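Local coordinates for Ice-binding protein (Colwellia, PDB 3WP9), which binds to the surface of ice crystals, inhibits their growth and prevents small ice grains from recrystallizing into larger ones, at residues A[101-106]-A[121-126]; A[111-116]-A[137-142]; A[163-168]-A[181-186]. All coordinates share one frame; numbering follows the deposited sequence.

How the interactions relate
All three contacts join successive coils of one right-handed beta-helix. Interactions 2 and 3 share its long parallel sheet, their centres about 9 Å apart: strand 136-140 of interaction 2 lies next to strand 163-167 of interaction 3, where Met-138 N comes 2.7 Å from Phe-164 O, probably a hydrogen bond. Interaction 1 lies round the coil from them, towards one end of the six-stranded sheet. Its centre is about 13 Å from that of interaction 2, yet Ile-104 CG2 meets Trp-116 CZ2 at 3.4 Å, and Ile-104 CD1 reaches Trp-165 CH2 of interaction 3 at 4.0 Å. All three lie away from the sites assigned to ice binding by similarity.

Interaction 1: residues A[101-106]-A[121-126]; sequences TGEIGG and NISTDV
The side chain of Glu-103 bends back over Ser-123, laying its carboxylate beside the start of the turn that follows strand 120-122. CG stands anti to the backbone N (chi1 170°) and the chain then folds at chi2, which brings both oxygens to the same residue. OE2 takes the N-H of Ser-123 on its syn lone pair at 2.9 Å, while OE1 receives the hydroxyl OG of Ser-123, also on the syn side but out of the carboxylate plane. A second N-H, that of Gly-105, reaches OE2 from the anti side at 2.8 Å, so two backbone donors grip this one oxygen and fix the rotation of the carboxylate. One water, weakly bound to OE2, reaches Thr-124 OG1; another, on OE1, reaches Asn-121 ND2 weakly.

Beneath it the backbones pair briefly: Asn-121 N donates to Gly-102 O at 2.8 Å and Ile-104 N to Asn-121 O at 3.1 Å. Further on, Gly-106 N bonds to Asp-125 O. Gly-105 lies so close to the turn that a CB there would clash with Thr-124 N. On the buried side, Ile-104 CD1 packs against Ile-122 CG1 at 3.8 Å, and Trp-165 borders both. A loop bridged at Glu-103 to the outermost strand of a parallel sheet, apolar inside and polar outside, is a coil-to-coil contact of the right-handed beta-helix.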
# COMPACT_ATOMS: atom_id res chain seq x y z
N THR A 101 -11.80 -4.06 18.99
CA THR A 101 -12.34 -2.68 18.85
C THR A 101 -11.38 -1.72 18.07
O THR A 101 -11.29 -0.51 18.37
CB THR A 101 -12.77 -2.00 20.19
OG1 THR A 101 -11.61 -1.76 20.99
CG2 THR A 101 -13.75 -2.85 20.99
N GLY A 102 -10.71 -2.29 17.08
CA GLY A 102 -9.83 -1.60 16.13
C GLY A 102 -8.34 -1.68 16.48
O GLY A 102 -7.55 -1.23 15.70
N GLU A 103 -7.99 -2.23 17.63
CA GLU A 103 -6.52 -2.43 17.97
C GLU A 103 -6.18 -3.86 17.55
O GLU A 103 -6.73 -4.82 18.13
CB GLU A 103 -6.26 -2.18 19.46
CG GLU A 103 -4.83 -2.62 19.85
CD GLU A 103 -3.79 -1.79 19.13
OE1 GLU A 103 -3.93 -0.55 19.28
OE2 GLU A 103 -2.85 -2.39 18.49
N ILE A 104 -5.29 -4.06 16.57
CA ILE A 104 -4.98 -5.39 16.10
C ILE A 104 -3.58 -5.81 16.53
O ILE A 104 -3.18 -6.93 16.25
CB ILE A 104 -5.15 -5.56 14.58
CG1 ILE A 104 -4.35 -4.55 13.72
CG2 ILE A 104 -6.63 -5.32 14.21
CD1 ILE A 104 -4.29 -4.85 12.21
N GLY A 105 -2.86 -4.89 17.16
CA GLY A 105 -1.53 -5.29 17.68
C GLY A 105 -1.76 -6.47 18.63
O GLY A 105 -2.75 -6.49 19.37
N GLY A 106 -0.88 -7.46 18.63
CA GLY A 106 -1.00 -8.51 19.65
C GLY A 106 -1.96 -9.60 19.27
O GLY A 106 -2.38 -10.36 20.13
N ASN A 121 -5.67 0.56 14.58
CA ASN A 121 -4.30 0.86 15.05
C ASN A 121 -3.51 -0.41 15.17
O ASN A 121 -3.97 -1.42 15.68
CB ASN A 121 -4.34 1.51 16.40
CG ASN A 121 -5.01 2.84 16.34
OD1 ASN A 121 -4.52 3.74 15.71
ND2 ASN A 121 -6.17 2.96 17.00
N ILE A 122 -2.31 -0.31 14.72
CA ILE A 122 -1.31 -1.39 14.98
C ILE A 122 -0.30 -0.86 16.06
O ILE A 122 0.72 -0.24 15.68
CB ILE A 122 -0.56 -1.73 13.70
CG1 ILE A 122 -1.48 -2.35 12.61
CG2 ILE A 122 0.43 -2.83 13.99
CD1 ILE A 122 -0.92 -2.31 11.23
N SER A 123 -0.63 -1.01 17.35
CA SER A 123 0.11 -0.35 18.42
C SER A 123 1.19 -1.31 18.92
O SER A 123 2.05 -0.83 19.66
CB SER A 123 -0.76 0.01 19.64
OG SER A 123 -1.83 0.88 19.23
N THR A 124 1.12 -2.60 18.59
CA THR A 124 2.23 -3.58 18.89
C THR A 124 2.26 -4.57 17.70
O THR A 124 1.42 -4.46 16.77
CB THR A 124 2.02 -4.31 20.25
OG1 THR A 124 0.76 -5.06 20.21
CG2 THR A 124 2.03 -3.39 21.42
N ASP A 125 3.23 -5.47 17.57
CA ASP A 125 3.33 -6.21 16.35
C ASP A 125 2.08 -7.07 16.10
O ASP A 125 1.50 -7.60 17.06
CB ASP A 125 4.59 -7.08 16.30
CG ASP A 125 5.83 -6.26 16.34
OD1 ASP A 125 5.76 -5.00 16.29
OD2 ASP A 125 6.91 -6.89 16.49
N VAL A 126 1.72 -7.24 14.82
CA VAL A 126 0.54 -8.03 14.50
C VAL A 126 0.98 -9.06 13.47
O VAL A 126 1.81 -8.81 12.59
CB VAL A 126 -0.57 -7.12 13.84
CG1 VAL A 126 -0.02 -6.47 12.58
CG2 VAL A 126 -1.78 -8.01 13.44
O HOH W 1 -1.55 -3.57 20.77
O HOH W 2 -5.76 1.16 19.65

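Interaction 2: residues A[111-116]-A[137-142]; sequences PGVYKW and IMQISG
Ile-137 is tied by its backbone to both sides of Val-113: its N donates to Gly-112 O at 3.1 Å, and its O accepts from Tyr-114 N at 2.8 Å. Met-138 comes next, on the opposite face of the sheet, bent at chi2 and chi3 so that its last two atoms run back to strand 112-116. SD lies obliquely to the Tyr-114 ring, 4.8 Å from its centroid, a Met-aromatic contact, and CE meets the edge of the Trp-116 indole at CH2, 3.2 Å away. These aromatic rings belong to the interior of the right-handed beta-helix, in which parallel strands of successive coils stack in register; the indole N-H of Trp-116 is taken by Leu-99 O.

Gln-139 turns to the face shared with Val-113 and Lys-115. Its amide lies across Val-113 CG1, OE1 receives a weak bond from Lys-115 NZ at 2.9 Å, and NE2 gives its protons to Ala-88 O and Arg-91 O. Its backbone N and O continue the ladder to Tyr-114 O and Trp-116 N. Ile-140 returns to the inner face, setting CG1 3.8 Å from Trp-116 CE3. At Ser-141, past the strand end, the backbone N still reaches Trp-116 O at 3.1 Å.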
# COMPACT_ATOMS: atom_id res chain seq x y z
N PRO A 111 -6.66 -16.06 7.62
CA PRO A 111 -7.18 -15.56 6.32
C PRO A 111 -8.67 -15.29 6.45
O PRO A 111 -9.38 -15.97 7.22
CB PRO A 111 -6.85 -16.69 5.36
CG PRO A 111 -5.69 -17.42 6.04
CD PRO A 111 -6.12 -17.41 7.45
N GLY A 112 -9.15 -14.26 5.80
CA GLY A 112 -10.55 -13.88 6.02
C GLY A 112 -10.78 -12.45 5.62
O GLY A 112 -9.83 -11.71 5.27
N VAL A 113 -12.05 -12.06 5.69
CA VAL A 113 -12.47 -10.66 5.53
C VAL A 113 -12.71 -10.06 6.89
O VAL A 113 -13.46 -10.57 7.72
CB VAL A 113 -13.74 -10.54 4.55
CG1 VAL A 113 -14.24 -9.08 4.49
CG2 VAL A 113 -13.38 -11.08 3.15
N TYR A 114 -12.01 -8.95 7.19
CA TYR A 114 -12.12 -8.28 8.46
C TYR A 114 -12.67 -6.91 8.20
O TYR A 114 -12.20 -6.22 7.28
CB TYR A 114 -10.73 -8.16 9.12
CG TYR A 114 -10.14 -9.50 9.53
CD1 TYR A 114 -9.56 -10.32 8.59
CD2 TYR A 114 -10.12 -9.90 10.87
CE1 TYR A 114 -8.99 -11.58 8.94
CE2 TYR A 114 -9.55 -11.15 11.25
CZ TYR A 114 -9.02 -11.96 10.27
OH TYR A 114 -8.44 -13.21 10.59
N LYS A 115 -13.57 -6.49 9.04
CA LYS A 115 -14.19 -5.19 8.86
C LYS A 115 -14.22 -4.40 10.15
O LYS A 115 -14.56 -4.92 11.23
CB LYS A 115 -15.63 -5.40 8.31
CG LYS A 115 -16.39 -4.07 8.22
CD LYS A 115 -17.82 -4.24 7.71
CE LYS A 115 -17.78 -4.67 6.25
NZ LYS A 115 -17.27 -3.56 5.39
N TRP A 116 -13.90 -3.10 10.04
CA TRP A 116 -13.98 -2.22 11.16
C TRP A 116 -14.71 -0.98 10.71
O TRP A 116 -14.40 -0.44 9.64
CB TRP A 116 -12.58 -1.75 11.62
CG TRP A 116 -11.77 -2.87 12.27
CD1 TRP A 116 -11.73 -3.18 13.62
CD2 TRP A 116 -10.93 -3.78 11.61
NE1 TRP A 116 -10.87 -4.27 13.82
CE2 TRP A 116 -10.35 -4.63 12.61
CE3 TRP A 116 -10.55 -3.95 10.27
CZ2 TRP A 116 -9.46 -5.64 12.28
CZ3 TRP A 116 -9.67 -4.99 9.94
CH2 TRP A 116 -9.13 -5.81 10.96
N ILE A 137 -8.51 -9.56 3.50
CA ILE A 137 -9.00 -8.27 3.13
C ILE A 137 -9.43 -7.51 4.38
O ILE A 137 -10.29 -7.92 5.20
CB ILE A 137 -10.09 -8.38 2.00
CG1 ILE A 137 -9.58 -9.05 0.67
CG2 ILE A 137 -10.71 -7.00 1.80
CD1 ILE A 137 -10.70 -9.17 -0.34
N MET A 138 -8.77 -6.33 4.57
CA MET A 138 -8.98 -5.51 5.72
C MET A 138 -9.80 -4.27 5.31
O MET A 138 -9.31 -3.41 4.65
CB MET A 138 -7.64 -5.11 6.37
CG MET A 138 -6.60 -6.22 6.30
SD MET A 138 -6.99 -7.60 7.33
CE MET A 138 -6.90 -6.91 8.92
N GLN A 139 -11.01 -4.20 5.82
CA GLN A 139 -11.98 -3.17 5.38
C GLN A 139 -12.09 -2.16 6.49
O GLN A 139 -12.72 -2.42 7.52
CB GLN A 139 -13.36 -3.80 5.13
CG GLN A 139 -13.27 -4.74 4.00
CD GLN A 139 -14.54 -5.55 3.86
OE1 GLN A 139 -15.32 -5.66 4.80
NE2 GLN A 139 -14.77 -6.05 2.69
N ILE A 140 -11.40 -1.01 6.32
CA ILE A 140 -11.27 -0.03 7.39
C ILE A 140 -12.00 1.28 7.02
O ILE A 140 -11.59 1.99 6.12
CB ILE A 140 -9.77 0.23 7.73
CG1 ILE A 140 -9.15 -1.09 8.21
CG2 ILE A 140 -9.64 1.33 8.77
CD1 ILE A 140 -7.63 -1.04 8.04
N SER A 141 -13.03 1.60 7.78
CA SER A 141 -13.79 2.81 7.44
C SER A 141 -13.21 4.11 8.02
O SER A 141 -13.49 5.26 7.54
CB SER A 141 -15.28 2.59 7.70
OG SER A 141 -15.52 2.79 9.04
N GLY A 142 -12.32 3.96 9.02
CA GLY A 142 -11.58 5.04 9.61
C GLY A 142 -10.15 5.12 9.00
O GLY A 142 -9.91 4.81 7.81

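Interaction 3: residues A[163-168]-A[181-186]; sequences IFWQVA and GIVLSK
This is a parallel beta pairing between strands 163-167 and 182-185, near the middle of the long sheet, in a buried part of the molecule. Their axes come within 4.8 Å and run at 17° to each other. Five backbone bonds form the ladder, running from Ile-182 N to Ile-163 O (2.8 Å) through to Lys-186 N with Val-167 O, which carries the pairing one residue past the end of strand 182-185.

Phe-164 and Ile-182 project as neighbours from one face of the sheet. With CG anti to the carbonyl carbon (chi1 -57°), the phenyl ring stands alongside its neighbour, CD1 3.7 Å from Ile-182 CB and CE1 3.9 Å from Ile-182 CG1; Val-6 and Ile-137 also touch the Phe-164 side chain. An alanine here would probably open a gap between Ile-182, Ile-137 and Val-6, leaving Ile-182 CB and CG1 without their aromatic neighbour.

The two strands belong to consecutive coils of a right-handed beta-helix, and the chain turns a corner at Gly-181 to enter strand 182-185. Trp-165, on the inner face with Val-183, presents the pyrrole edge of its indole to that corner: Gly-181 CA lies in the ring plane, 3.9 Å from NE1, and a CB on it would collide with that nitrogen. The indole N-H bonds to Glu-180 O, which helps to hold the turn of the ring. Ile-182 O also meets the ring at its edge, 3.6 Å from CD1, while accepting the N-H of Trp-165. On the side of the sheet that carries Phe-164, Gln-166 NE2 donates to Tyr-85 OH of helix 71-89; past the strand end Lys-186 makes a cation-pi contact with the same tyrosine.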
# COMPACT_ATOMS: atom_id res chain seq x y z
N ILE A 163 -2.49 -9.56 1.07
CA ILE A 163 -3.10 -8.89 2.17
C ILE A 163 -3.51 -7.49 1.61
O ILE A 163 -2.63 -6.76 1.04
CB ILE A 163 -2.06 -8.67 3.29
CG1 ILE A 163 -1.60 -10.04 3.88
CG2 ILE A 163 -2.66 -7.77 4.34
CD1 ILE A 163 -0.50 -9.94 4.93
N PHE A 164 -4.81 -7.21 1.71
CA PHE A 164 -5.38 -5.96 1.08
C PHE A 164 -5.93 -5.11 2.14
O PHE A 164 -6.82 -5.51 2.88
CB PHE A 164 -6.42 -6.29 -0.04
CG PHE A 164 -5.85 -7.17 -1.14
CD1 PHE A 164 -5.21 -6.65 -2.29
CD2 PHE A 164 -5.94 -8.56 -0.99
CE1 PHE A 164 -4.66 -7.49 -3.29
CE2 PHE A 164 -5.37 -9.38 -1.96
CZ PHE A 164 -4.76 -8.88 -3.11
N TRP A 165 -5.40 -3.86 2.25
CA TRP A 165 -5.84 -2.90 3.27
C TRP A 165 -6.62 -1.84 2.53
O TRP A 165 -6.07 -1.07 1.73
CB TRP A 165 -4.67 -2.21 3.96
CG TRP A 165 -3.64 -3.18 4.61
CD1 TRP A 165 -2.57 -3.74 4.03
CD2 TRP A 165 -3.63 -3.53 5.98
NE1 TRP A 165 -1.85 -4.46 4.99
CE2 TRP A 165 -2.49 -4.34 6.18
CE3 TRP A 165 -4.45 -3.22 7.06
CZ2 TRP A 165 -2.19 -4.86 7.44
CZ3 TRP A 165 -4.16 -3.70 8.28
CH2 TRP A 165 -3.02 -4.54 8.47
N GLN A 166 -7.92 -1.90 2.74
CA GLN A 166 -8.84 -0.91 2.14
C GLN A 166 -9.16 0.12 3.23
O GLN A 166 -9.81 -0.18 4.21
CB GLN A 166 -10.11 -1.66 1.62
CG GLN A 166 -11.22 -0.69 1.16
CD GLN A 166 -12.23 -0.39 2.25
OE1 GLN A 166 -12.79 -1.32 2.91
NE2 GLN A 166 -12.52 0.87 2.43
N VAL A 167 -8.66 1.35 3.04
CA VAL A 167 -8.70 2.36 4.11
C VAL A 167 -9.44 3.56 3.54
O VAL A 167 -9.02 4.23 2.60
CB VAL A 167 -7.26 2.76 4.52
CG1 VAL A 167 -7.31 3.74 5.67
CG2 VAL A 167 -6.42 1.45 4.88
N ALA A 168 -10.57 3.81 4.16
CA ALA A 168 -11.41 4.94 3.71
C ALA A 168 -10.91 6.30 4.18
O ALA A 168 -11.27 7.31 3.55
CB ALA A 168 -12.87 4.66 4.13
N GLY A 181 1.79 -5.43 2.67
CA GLY A 181 0.52 -5.55 2.03
C GLY A 181 0.18 -4.46 1.02
O GLY A 181 0.98 -3.58 0.73
N ILE A 182 -1.02 -4.62 0.41
CA ILE A 182 -1.44 -3.72 -0.63
C ILE A 182 -2.28 -2.67 0.06
O ILE A 182 -3.32 -2.96 0.59
CB ILE A 182 -2.24 -4.51 -1.73
CG1 ILE A 182 -1.38 -5.71 -2.28
CG2 ILE A 182 -2.75 -3.56 -2.83
CD1 ILE A 182 -0.11 -5.38 -2.99
N VAL A 183 -1.86 -1.39 0.04
CA VAL A 183 -2.65 -0.31 0.65
C VAL A 183 -3.42 0.41 -0.43
O VAL A 183 -2.82 1.03 -1.36
CB VAL A 183 -1.76 0.68 1.39
CG1 VAL A 183 -2.55 1.69 2.20
CG2 VAL A 183 -0.85 -0.10 2.36
N LEU A 184 -4.72 0.20 -0.36
CA LEU A 184 -5.75 0.91 -1.23
C LEU A 184 -6.35 1.99 -0.37
O LEU A 184 -7.29 1.80 0.40
CB LEU A 184 -6.81 -0.08 -1.73
CG LEU A 184 -6.15 -1.04 -2.72
CD1 LEU A 184 -7.00 -2.31 -2.67
CD2 LEU A 184 -6.05 -0.44 -4.14
N SER A 185 -5.71 3.16 -0.37
CA SER A 185 -6.16 4.26 0.51
C SER A 185 -7.04 5.21 -0.28
O SER A 185 -6.67 5.57 -1.40
CB SER A 185 -4.94 5.11 0.99
OG SER A 185 -5.39 6.12 1.87
N LYS A 186 -8.11 5.63 0.32
CA LYS A 186 -9.00 6.60 -0.33
C LYS A 186 -8.37 7.97 -0.35
O LYS A 186 -8.74 8.85 -1.18
CB LYS A 186 -10.36 6.60 0.38
CG LYS A 186 -11.38 7.58 -0.25
CD LYS A 186 -12.48 6.90 -1.04
CE LYS A 186 -11.92 6.40 -2.35
NZ LYS A 186 -12.90 6.25 -3.51